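Local coordinates for PTS-dependent dihydroxyacetone kinase operon regulatory protein (Escherichia coli, PDB 4LRZ) that acts as a transcription factor that activates the dhaKLM operon from a sigma-70 promoter and represses its own expression, at residues Q39-T42 with F43-Y47. Numbering follows the deposited sequence.
Sequences QGVT and FASIY
The flat carbonyl group of Val41 takes two bonds from Ser45. The amide Ser45 N lies near the carbonyl plane, tilted 16° from it, and reaches Val41 O at 2.9 Å. The hydroxyl Ser45 OG stands 37° above that plane and donates to Val41 O at 3.0 Å. This is the i to i+4 alpha-helical pattern, with a serine hydroxyl added to the backbone bond. It lies in helix 40-49, on the surface of the N-terminal part of the protein, inferred to be its sensor region. In Ser45, OG sits beside its own backbone N and anti to the carbonyl carbon (chi1 -46°), which turns the hydroxyl back along the helix toward Val41. An alanine here has no hydroxyl, and Val41 O would probably be left with the backbone amide as its one donor from this turn.

The neighbouring residues repeat the pattern with backbone bonds. Phe43 N binds Gln39 O at 3.2 Å. Ile46 N bonds to Thr42 O at 3.1 Å. The bond from Ala44 N to Gly40 O, 3.5 Å, is weak.

Phe43 CB lies 3.6 Å from Gln39 N, and the ring, with CG anti to the backbone N, leads away from residues 39-42. The Phe43 side chain touches Ala38 and Asp104. Tyr47 turns to helix 51-66, where it meets Leu54 and Gln58. With Ile46, which touches Tyr107, these two aromatic residues place helix 40-49 against its neighbours in the chain. The CG1 branch of Ile46 runs back toward Thr42 and sets the terminal methyl CD1 3.4 Å from Thr42 O.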
loop_
_atom_site.group_PDB
_atom_site.type_symbol
_atom_site.label_atom_id
_atom_site.label_comp_id
_atom_site.label_asym_id
_atom_site.label_seq_id
_atom_site.Cartn_x
_atom_site.Cartn_y
_atom_site.Cartn_z
ATOM N N GLN F 39 17.232 3.428 -27.846
ATOM C CA GLN F 39 17.008 2.980 -29.195
ATOM C C GLN F 39 16.820 1.477 -29.239
ATOM O O GLN F 39 17.420 0.757 -28.443
ATOM C CB GLN F 39 18.271 3.337 -29.988
ATOM C CG GLN F 39 18.038 3.903 -31.384
ATOM C CD GLN F 39 19.010 3.302 -32.417
ATOM O OE1 GLN F 39 19.238 3.882 -33.487
ATOM N NE2 GLN F 39 19.575 2.123 -32.099
ATOM N N GLY F 40 15.993 1.016 -30.178
ATOM C CA GLY F 40 15.849 -0.409 -30.513
ATOM C C GLY F 40 15.830 -1.350 -29.318
ATOM O O GLY F 40 14.779 -1.508 -28.653
ATOM N N VAL F 41 16.994 -1.942 -29.028
ATOM C CA VAL F 41 17.129 -3.033 -28.052
ATOM C C VAL F 41 17.408 -2.566 -26.639
ATOM O O VAL F 41 16.749 -3.020 -25.695
ATOM C CB VAL F 41 18.192 -4.109 -28.510
ATOM C CG1 VAL F 41 19.100 -4.593 -27.326
ATOM C CG2 VAL F 41 17.487 -5.283 -29.222
ATOM N N THR F 42 18.377 -1.662 -26.496
ATOM C CA THR F 42 18.733 -1.075 -25.201
ATOM C C THR F 42 17.516 -0.402 -24.555
ATOM O O THR F 42 17.394 -0.397 -23.314
ATOM C CB THR F 42 19.847 -0.022 -25.323
ATOM O OG1 THR F 42 19.267 1.279 -25.302
ATOM C CG2 THR F 42 20.651 -0.204 -26.616
ATOM N N PHE F 43 16.640 0.159 -25.400
ATOM C CA PHE F 43 15.403 0.790 -24.938
ATOM C C PHE F 43 14.456 -0.277 -24.414
ATOM O O PHE F 43 13.937 -0.148 -23.289
ATOM C CB PHE F 43 14.713 1.704 -25.993
ATOM C CG PHE F 43 13.393 2.325 -25.497
ATOM C CD1 PHE F 43 13.382 3.221 -24.431
ATOM C CD2 PHE F 43 12.174 1.971 -26.073
ATOM C CE1 PHE F 43 12.170 3.772 -23.947
ATOM C CE2 PHE F 43 10.958 2.499 -25.615
ATOM C CZ PHE F 43 10.946 3.403 -24.550
ATOM N N ALA F 44 14.253 -1.323 -25.222
ATOM C CA ALA F 44 13.410 -2.457 -24.844
ATOM C C ALA F 44 13.847 -3.016 -23.489
ATOM O O ALA F 44 13.008 -3.382 -22.663
ATOM C CB ALA F 44 13.407 -3.551 -25.940
ATOM N N SER F 45 15.150 -3.033 -23.240
ATOM C CA SER F 45 15.661 -3.485 -21.942
ATOM C C SER F 45 15.361 -2.545 -20.785
ATOM O O SER F 45 15.158 -3.014 -19.645
ATOM C CB SER F 45 17.168 -3.703 -22.003
ATOM O OG SER F 45 17.482 -4.425 -23.173
ATOM N N ILE F 46 15.421 -1.231 -21.052
ATOM C CA ILE F 46 15.104 -0.254 -20.030
ATOM C C ILE F 46 13.609 -0.412 -19.725
ATOM O O ILE F 46 13.224 -0.474 -18.566
ATOM C CB ILE F 46 15.437 1.213 -20.442
ATOM C CG1 ILE F 46 16.939 1.508 -20.288
ATOM C CG2 ILE F 46 14.629 2.239 -19.563
ATOM C CD1 ILE F 46 17.502 2.402 -21.431
ATOM N N TYR F 47 12.796 -0.486 -20.779
ATOM C CA TYR F 47 11.349 -0.589 -20.658
ATOM C C TYR F 47 11.006 -1.836 -19.862
ATOM O O TYR F 47 10.256 -1.765 -18.877
ATOM C CB TYR F 47 10.728 -0.638 -22.052
ATOM C CG TYR F 47 9.236 -0.384 -22.139
ATOM C CD1 TYR F 47 8.735 0.909 -22.338
ATOM C CD2 TYR F 47 8.319 -1.446 -22.068
ATOM C CE1 TYR F 47 7.358 1.151 -22.460
ATOM C CE2 TYR F 47 6.924 -1.213 -22.173
ATOM C CZ TYR F 47 6.463 0.093 -22.367
ATOM O OH TYR F 47 5.115 0.328 -22.465
#